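Hypothetical protein (Legionella pneumophila subsp. pneumophila, PDB 4JX2) is of unknown function, a putative secreted protein that carries a DUF5624 domain and has a helix-rich fold with a small mixed beta sheet. Local coordinates at residues Ile119-Lys130 with Phe203-Leu213. Residues are numbered along the deposited sequence; the frame is centred on the assembly and turned at random.
Sequences IGPALMYLAKIK and FDMASLQNDFL
Phe-203 lays its ring on the turn of backbone around Leu-123, Leu-126 and Ala-127 and buries more surface here than any other residue, in a worked example of a mainly apolar antiparallel helix pair with a single polar tie at one end. With CG anti to the backbone N (chi1 -176°), its ring is carried to the 119-130 helix, where CZ comes 3.3 Å from Leu-123 O. That carbonyl meets the ring at its edge, near the plane, while CB of Leu-126 and of Ala-127 touch the outer ring atoms. Lys-130 runs past the ring in the opposite direction; its chain, extended until it bends at chi4 (-82°), brings NZ to Phe-203 O for a 3.0 Å hydrogen bond almost in line with the carbonyl.

Beyond the N-cap residue Asp-204, whose OD1 accepts from both N and OG of Ser-207, Met-205, a selenomethionine, turns its SE toward Ala-127 CB at 4.1 Å and its CE onto the aliphatic part of Lys-128. Leu-208 divides its two methyls between neighbouring residues, CD1 against Leu-123 CB at 3.6 Å and CD2 against CA and CG of selenomethionine Met-124. Toward the C-terminal end of 205-213, Leu-123 CD1 meets the Phe-212 ring 3.4 Å from CE2, the two side chains crossing at about a right angle, and Met-124 CE reaches Leu-213 CD1 at 3.9 Å.

Helices 136-155 and 175-197 also pack on Phe-203. The ammonium end of Lys-128 pairs with Glu-131 and with Glu-338 of the second subunit, placing this side at the subunit interface. The axes approach to 9.6 Å at 149°. Apolar packing between buried side chains accounts for most of the contact, and its one hydrogen bond between the segments lies where Lys-130 is partly exposed.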
ATOM      1  N   ILE A 119      -6.331  22.942 -15.176  1.00 34.90           N
ATOM      2  CA  ILE A 119      -7.067  23.352 -16.383  1.00 33.48           C
ATOM      3  C   ILE A 119      -6.954  22.237 -17.449  1.00 35.70           C
ATOM      4  O   ILE A 119      -7.979  21.882 -18.049  1.00 34.82           O
ATOM      5  CB  ILE A 119      -6.599  24.751 -16.871  1.00 35.68           C
ATOM      6  CG1 ILE A 119      -7.167  25.828 -15.918  1.00 35.71           C
ATOM      7  CG2 ILE A 119      -6.976  25.018 -18.343  1.00 35.11           C
ATOM      8  CD1 ILE A 119      -6.577  27.251 -16.085  1.00 50.01           C
ATOM      9  N   GLY A 120      -5.753  21.658 -17.592  1.00 31.54           N
ATOM     10  CA  GLY A 120      -5.488  20.539 -18.497  1.00 32.08           C
ATOM     11  C   GLY A 120      -6.373  19.343 -18.185  1.00 39.71           C
ATOM     12  O   GLY A 120      -7.233  18.992 -19.006  1.00 38.59           O
ATOM     13  N   PRO A 121      -6.263  18.748 -16.953  1.00 39.63           N
ATOM     14  CA  PRO A 121      -7.138  17.604 -16.592  1.00 39.68           C
ATOM     15  C   PRO A 121      -8.630  17.919 -16.695  1.00 42.86           C
ATOM     16  O   PRO A 121      -9.391  17.060 -17.147  1.00 41.44           O
ATOM     17  CB  PRO A 121      -6.741  17.304 -15.145  1.00 41.11           C
ATOM     18  CG  PRO A 121      -5.314  17.750 -15.070  1.00 45.02           C
ATOM     19  CD  PRO A 121      -5.260  18.995 -15.892  1.00 40.72           C
ATOM     20  N   ALA A 122      -9.048  19.152 -16.311  1.00 39.79           N
ATOM     21  CA  ALA A 122     -10.450  19.607 -16.421  1.00 39.07           C
ATOM     22  C   ALA A 122     -10.955  19.484 -17.863  1.00 42.37           C
ATOM     23  O   ALA A 122     -12.025  18.903 -18.094  1.00 42.18           O
ATOM     24  CB  ALA A 122     -10.584  21.046 -15.948  1.00 39.49           C
ATOM     25  N   LEU A 123     -10.155  19.987 -18.832  1.00 37.59           N
ATOM     26  CA  LEU A 123     -10.495  19.941 -20.247  1.00 37.50           C
ATOM     27  C   LEU A 123     -10.527  18.502 -20.767  1.00 41.89           C
ATOM     28  O   LEU A 123     -11.423  18.168 -21.560  1.00 42.88           O
ATOM     29  CB  LEU A 123      -9.545  20.814 -21.070  1.00 37.09           C
ATOM     30  CG  LEU A 123      -9.836  22.314 -21.021  1.00 41.26           C
ATOM     31  CD1 LEU A 123      -8.743  23.094 -21.697  1.00 40.55           C
ATOM     32  CD2 LEU A 123     -11.223  22.653 -21.624  1.00 43.17           C
HETATM   33  N   MSE A 124      -9.594  17.645 -20.280  1.00 37.27           N
HETATM   34  CA  MSE A 124      -9.537  16.207 -20.620  1.00 36.73           C
HETATM   35  C   MSE A 124     -10.837  15.504 -20.184  1.00 41.10           C
HETATM   36  O   MSE A 124     -11.442  14.762 -20.963  1.00 40.98           O
HETATM   37  CB  MSE A 124      -8.333  15.528 -19.959  1.00 37.67           C
HETATM   38  CG  MSE A 124      -7.010  15.901 -20.564  1.00 44.42           C
HETATM   39 SE   MSE A 124      -5.546  15.302 -19.394  0.75 51.18          SE
HETATM   40  CE  MSE A 124      -4.302  16.798 -19.655  1.00 46.63           C
ATOM     41  N   TYR A 125     -11.284  15.808 -18.952  1.00 37.78           N
ATOM     42  CA  TYR A 125     -12.508  15.294 -18.351  1.00 37.94           C
ATOM     43  C   TYR A 125     -13.716  15.737 -19.151  1.00 43.47           C
ATOM     44  O   TYR A 125     -14.610  14.923 -19.385  1.00 45.84           O
ATOM     45  CB  TYR A 125     -12.627  15.756 -16.885  1.00 38.74           C
ATOM     46  CG  TYR A 125     -11.864  14.936 -15.858  1.00 39.96           C
ATOM     47  CD1 TYR A 125     -10.603  14.411 -16.144  1.00 41.14           C
ATOM     48  CD2 TYR A 125     -12.361  14.762 -14.572  1.00 41.42           C
ATOM     49  CE1 TYR A 125      -9.882  13.686 -15.193  1.00 40.63           C
ATOM     50  CE2 TYR A 125     -11.640  14.054 -13.606  1.00 42.40           C
ATOM     51  CZ  TYR A 125     -10.410  13.498 -13.930  1.00 46.88           C
ATOM     52  OH  TYR A 125      -9.703  12.785 -12.996  1.00 44.83           O
ATOM     53  N   LEU A 126     -13.726  17.006 -19.614  1.00 39.40           N
ATOM     54  CA  LEU A 126     -14.824  17.568 -20.417  1.00 39.14           C
ATOM     55  C   LEU A 126     -14.953  16.843 -21.769  1.00 43.96           C
ATOM     56  O   LEU A 126     -16.081  16.580 -22.200  1.00 45.10           O
ATOM     57  CB  LEU A 126     -14.663  19.085 -20.612  1.00 38.43           C
ATOM     58  CG  LEU A 126     -14.920  19.949 -19.365  1.00 40.27           C
ATOM     59  CD1 LEU A 126     -14.397  21.332 -19.564  1.00 39.55           C
ATOM     60  CD2 LEU A 126     -16.389  20.005 -19.013  1.00 41.60           C
ATOM     61  N   ALA A 127     -13.807  16.455 -22.385  1.00 39.27           N
ATOM     62  CA  ALA A 127     -13.755  15.696 -23.639  1.00 39.19           C
ATOM     63  C   ALA A 127     -14.396  14.313 -23.452  1.00 45.89           C
ATOM     64  O   ALA A 127     -15.140  13.858 -24.343  1.00 46.79           O
ATOM     65  CB  ALA A 127     -12.317  15.569 -24.129  1.00 38.72           C
ATOM     66  N   LYS A 128     -14.148  13.659 -22.275  1.00 42.74           N
ATOM     67  CA  LYS A 128     -14.741  12.348 -21.943  1.00 42.17           C
ATOM     68  C   LYS A 128     -16.265  12.489 -21.699  1.00 49.05           C
ATOM     69  O   LYS A 128     -17.039  11.668 -22.223  1.00 50.10           O
ATOM     70  CB  LYS A 128     -14.054  11.682 -20.743  1.00 41.28           C
ATOM     71  CG  LYS A 128     -14.589  10.265 -20.468  1.00 45.91           C
ATOM     72  CD  LYS A 128     -13.727   9.175 -21.048  1.00 50.16           C
ATOM     73  CE  LYS A 128     -14.323   8.562 -22.271  1.00 55.91           C
ATOM     74  NZ  LYS A 128     -13.381   7.597 -22.891  1.00 60.24           N
ATOM     75  N   ILE A 129     -16.691  13.553 -20.945  1.00 44.10           N
ATOM     76  CA  ILE A 129     -18.099  13.846 -20.677  1.00 43.47           C
ATOM     77  C   ILE A 129     -18.824  13.983 -22.018  1.00 49.13           C
ATOM     78  O   ILE A 129     -19.913  13.425 -22.173  1.00 50.29           O
ATOM     79  CB  ILE A 129     -18.257  15.101 -19.777  1.00 46.21           C
ATOM     80  CG1 ILE A 129     -17.629  14.869 -18.373  1.00 45.71           C
ATOM     81  CG2 ILE A 129     -19.731  15.524 -19.641  1.00 47.11           C
ATOM     82  CD1 ILE A 129     -17.174  16.112 -17.661  1.00 47.24           C
ATOM     83  N   LYS A 130     -18.192  14.673 -23.006  1.00 46.05           N
ATOM     84  CA  LYS A 130     -18.760  14.863 -24.350  1.00 46.33           C
ATOM     85  C   LYS A 130     -18.919  13.503 -25.050  1.00 52.73           C
ATOM     86  O   LYS A 130     -20.008  13.202 -25.542  1.00 52.92           O
ATOM     87  CB  LYS A 130     -17.893  15.818 -25.185  1.00 46.56           C
ATOM     88  CG  LYS A 130     -18.420  16.044 -26.596  1.00 44.04           C
ATOM     89  CD  LYS A 130     -17.591  17.047 -27.354  1.00 45.47           C
ATOM     90  CE  LYS A 130     -18.155  17.314 -28.726  1.00 57.67           C
ATOM     91  NZ  LYS A 130     -17.743  16.288 -29.718  1.00 64.37           N
ATOM     92  N   PHE A 203     -14.159  19.510 -30.574  1.00 42.48           N
ATOM     93  CA  PHE A 203     -13.727  19.157 -29.238  1.00 40.33           C
ATOM     94  C   PHE A 203     -13.837  17.650 -29.036  1.00 45.13           C
ATOM     95  O   PHE A 203     -14.915  17.091 -29.180  1.00 45.23           O
ATOM     96  CB  PHE A 203     -14.490  19.944 -28.160  1.00 40.72           C
ATOM     97  CG  PHE A 203     -14.038  19.713 -26.734  1.00 40.10           C
ATOM     98  CD1 PHE A 203     -12.729  19.993 -26.344  1.00 41.36           C
ATOM     99  CD2 PHE A 203     -14.931  19.265 -25.769  1.00 42.03           C
ATOM    100  CE1 PHE A 203     -12.315  19.805 -25.018  1.00 41.12           C
ATOM    101  CE2 PHE A 203     -14.524  19.089 -24.441  1.00 44.31           C
ATOM    102  CZ  PHE A 203     -13.209  19.338 -24.077  1.00 41.39           C
ATOM    103  N   ASP A 204     -12.694  17.001 -28.774  1.00 42.37           N
ATOM    104  CA  ASP A 204     -12.538  15.575 -28.481  1.00 43.36           C
ATOM    105  C   ASP A 204     -11.123  15.336 -27.931  1.00 50.34           C
ATOM    106  O   ASP A 204     -10.311  16.262 -27.967  1.00 49.98           O
ATOM    107  CB  ASP A 204     -12.845  14.669 -29.698  1.00 45.70           C
ATOM    108  CG  ASP A 204     -12.139  15.034 -30.976  1.00 54.21           C
ATOM    109  OD1 ASP A 204     -10.903  14.916 -31.021  1.00 54.06           O
ATOM    110  OD2 ASP A 204     -12.827  15.393 -31.945  1.00 65.03           O
HETATM  111  N   MSE A 205     -10.830  14.111 -27.417  1.00 48.95           N
HETATM  112  CA  MSE A 205      -9.529  13.746 -26.842  1.00 49.69           C
HETATM  113  C   MSE A 205      -8.373  14.171 -27.758  1.00 48.23           C
HETATM  114  O   MSE A 205      -7.449  14.850 -27.310  1.00 47.39           O
HETATM  115  CB  MSE A 205      -9.436  12.224 -26.569  1.00 54.41           C
HETATM  116  CG  MSE A 205     -10.407  11.686 -25.523  1.00 65.60           C
HETATM  117 SE   MSE A 205      -9.984  12.231 -23.712  0.75 77.22          SE
HETATM  118  CE  MSE A 205     -10.783  10.729 -22.840  1.00 73.89           C
ATOM    119  N   ALA A 206      -8.459  13.789 -29.045  1.00 42.02           N
ATOM    120  CA  ALA A 206      -7.468  14.029 -30.090  1.00 40.83           C
ATOM    121  C   ALA A 206      -7.284  15.516 -30.397  1.00 42.76           C
ATOM    122  O   ALA A 206      -6.140  15.980 -30.457  1.00 42.82           O
ATOM    123  CB  ALA A 206      -7.873  13.286 -31.346  1.00 42.43           C
ATOM    124  N   SER A 207      -8.406  16.250 -30.596  1.00 36.93           N
ATOM    125  CA  SER A 207      -8.434  17.669 -30.903  1.00 36.32           C
ATOM    126  C   SER A 207      -7.845  18.457 -29.746  1.00 38.63           C
ATOM    127  O   SER A 207      -7.008  19.334 -29.977  1.00 38.97           O
ATOM    128  CB  SER A 207      -9.862  18.122 -31.197  1.00 42.82           C
ATOM    129  OG  SER A 207     -10.348  17.573 -32.413  1.00 57.92           O
ATOM    130  N   LEU A 208      -8.212  18.096 -28.497  1.00 32.91           N
ATOM    131  CA  LEU A 208      -7.708  18.763 -27.291  1.00 32.69           C
ATOM    132  C   LEU A 208      -6.169  18.692 -27.221  1.00 38.08           C
ATOM    133  O   LEU A 208      -5.516  19.712 -26.945  1.00 38.35           O
ATOM    134  CB  LEU A 208      -8.344  18.147 -26.026  1.00 32.02           C
ATOM    135  CG  LEU A 208      -7.735  18.542 -24.678  1.00 35.14           C
ATOM    136  CD1 LEU A 208      -8.093  19.987 -24.285  1.00 34.74           C
ATOM    137  CD2 LEU A 208      -8.139  17.576 -23.626  1.00 36.56           C
ATOM    138  N   GLN A 209      -5.601  17.502 -27.511  1.00 33.49           N
ATOM    139  CA  GLN A 209      -4.170  17.307 -27.503  1.00 33.56           C
ATOM    140  C   GLN A 209      -3.484  18.188 -28.556  1.00 40.49           C
ATOM    141  O   GLN A 209      -2.548  18.925 -28.234  1.00 40.40           O
ATOM    142  CB  GLN A 209      -3.835  15.827 -27.742  1.00 34.94           C
ATOM    143  CG  GLN A 209      -2.325  15.631 -27.886  1.00 39.87           C
ATOM    144  CD  GLN A 209      -1.803  14.234 -27.899  1.00 43.61           C
ATOM    145  OE1 GLN A 209      -0.872  13.920 -27.164  1.00 37.24           O
ATOM    146  NE2 GLN A 209      -2.346  13.385 -28.751  1.00 33.59           N
ATOM    147  N   ASN A 210      -3.952  18.106 -29.811  1.00 38.49           N
ATOM    148  CA  ASN A 210      -3.338  18.828 -30.918  1.00 39.16           C
ATOM    149  C   ASN A 210      -3.567  20.352 -30.852  1.00 43.77           C
ATOM    150  O   ASN A 210      -2.617  21.100 -31.081  1.00 42.81           O
ATOM    151  CB  ASN A 210      -3.862  18.252 -32.230  1.00 41.58           C
ATOM    152  CG  ASN A 210      -3.266  18.833 -33.481  1.00 66.29           C
ATOM    153  OD1 ASN A 210      -2.175  18.466 -33.913  1.00 62.49           O
ATOM    154  ND2 ASN A 210      -4.005  19.711 -34.122  1.00 61.21           N
ATOM    155  N   ASP A 211      -4.809  20.806 -30.546  1.00 42.03           N
ATOM    156  CA  ASP A 211      -5.178  22.232 -30.582  1.00 42.14           C
ATOM    157  C   ASP A 211      -4.775  23.025 -29.353  1.00 44.99           C
ATOM    158  O   ASP A 211      -4.634  24.253 -29.447  1.00 44.59           O
ATOM    159  CB  ASP A 211      -6.693  22.414 -30.794  1.00 44.00           C
ATOM    160  CG  ASP A 211      -7.251  21.790 -32.054  1.00 54.59           C
ATOM    161  OD1 ASP A 211      -6.481  21.606 -33.020  1.00 55.98           O
ATOM    162  OD2 ASP A 211      -8.469  21.537 -32.096  1.00 60.85           O
ATOM    163  N   PHE A 212      -4.615  22.356 -28.207  1.00 41.08           N
ATOM    164  CA  PHE A 212      -4.350  23.059 -26.953  1.00 39.30           C
ATOM    165  C   PHE A 212      -3.117  22.532 -26.162  1.00 42.02           C
ATOM    166  O   PHE A 212      -2.168  23.291 -25.953  1.00 41.66           O
ATOM    167  CB  PHE A 212      -5.618  23.009 -26.077  1.00 39.76           C
ATOM    168  CG  PHE A 212      -5.446  23.545 -24.681  1.00 39.92           C
ATOM    169  CD1 PHE A 212      -5.213  24.900 -24.460  1.00 41.41           C
ATOM    170  CD2 PHE A 212      -5.529  22.701 -23.582  1.00 41.15           C
ATOM    171  CE1 PHE A 212      -5.067  25.396 -23.166  1.00 41.11           C
ATOM    172  CE2 PHE A 212      -5.363  23.203 -22.285  1.00 42.65           C
ATOM    173  CZ  PHE A 212      -5.187  24.555 -22.089  1.00 39.93           C
ATOM    174  N   LEU A 213      -3.135  21.268 -25.716  1.00 37.15           N
ATOM    175  CA  LEU A 213      -2.051  20.722 -24.901  1.00 35.72           C
ATOM    176  C   LEU A 213      -0.676  20.845 -25.573  1.00 41.22           C
ATOM    177  O   LEU A 213       0.284  21.209 -24.904  1.00 40.74           O
ATOM    178  CB  LEU A 213      -2.337  19.259 -24.507  1.00 34.62           C
ATOM    179  CG  LEU A 213      -3.584  19.022 -23.653  1.00 37.65           C
ATOM    180  CD1 LEU A 213      -3.831  17.548 -23.449  1.00 37.66           C
ATOM    181  CD2 LEU A 213      -3.517  19.769 -22.328  1.00 34.42           C
TER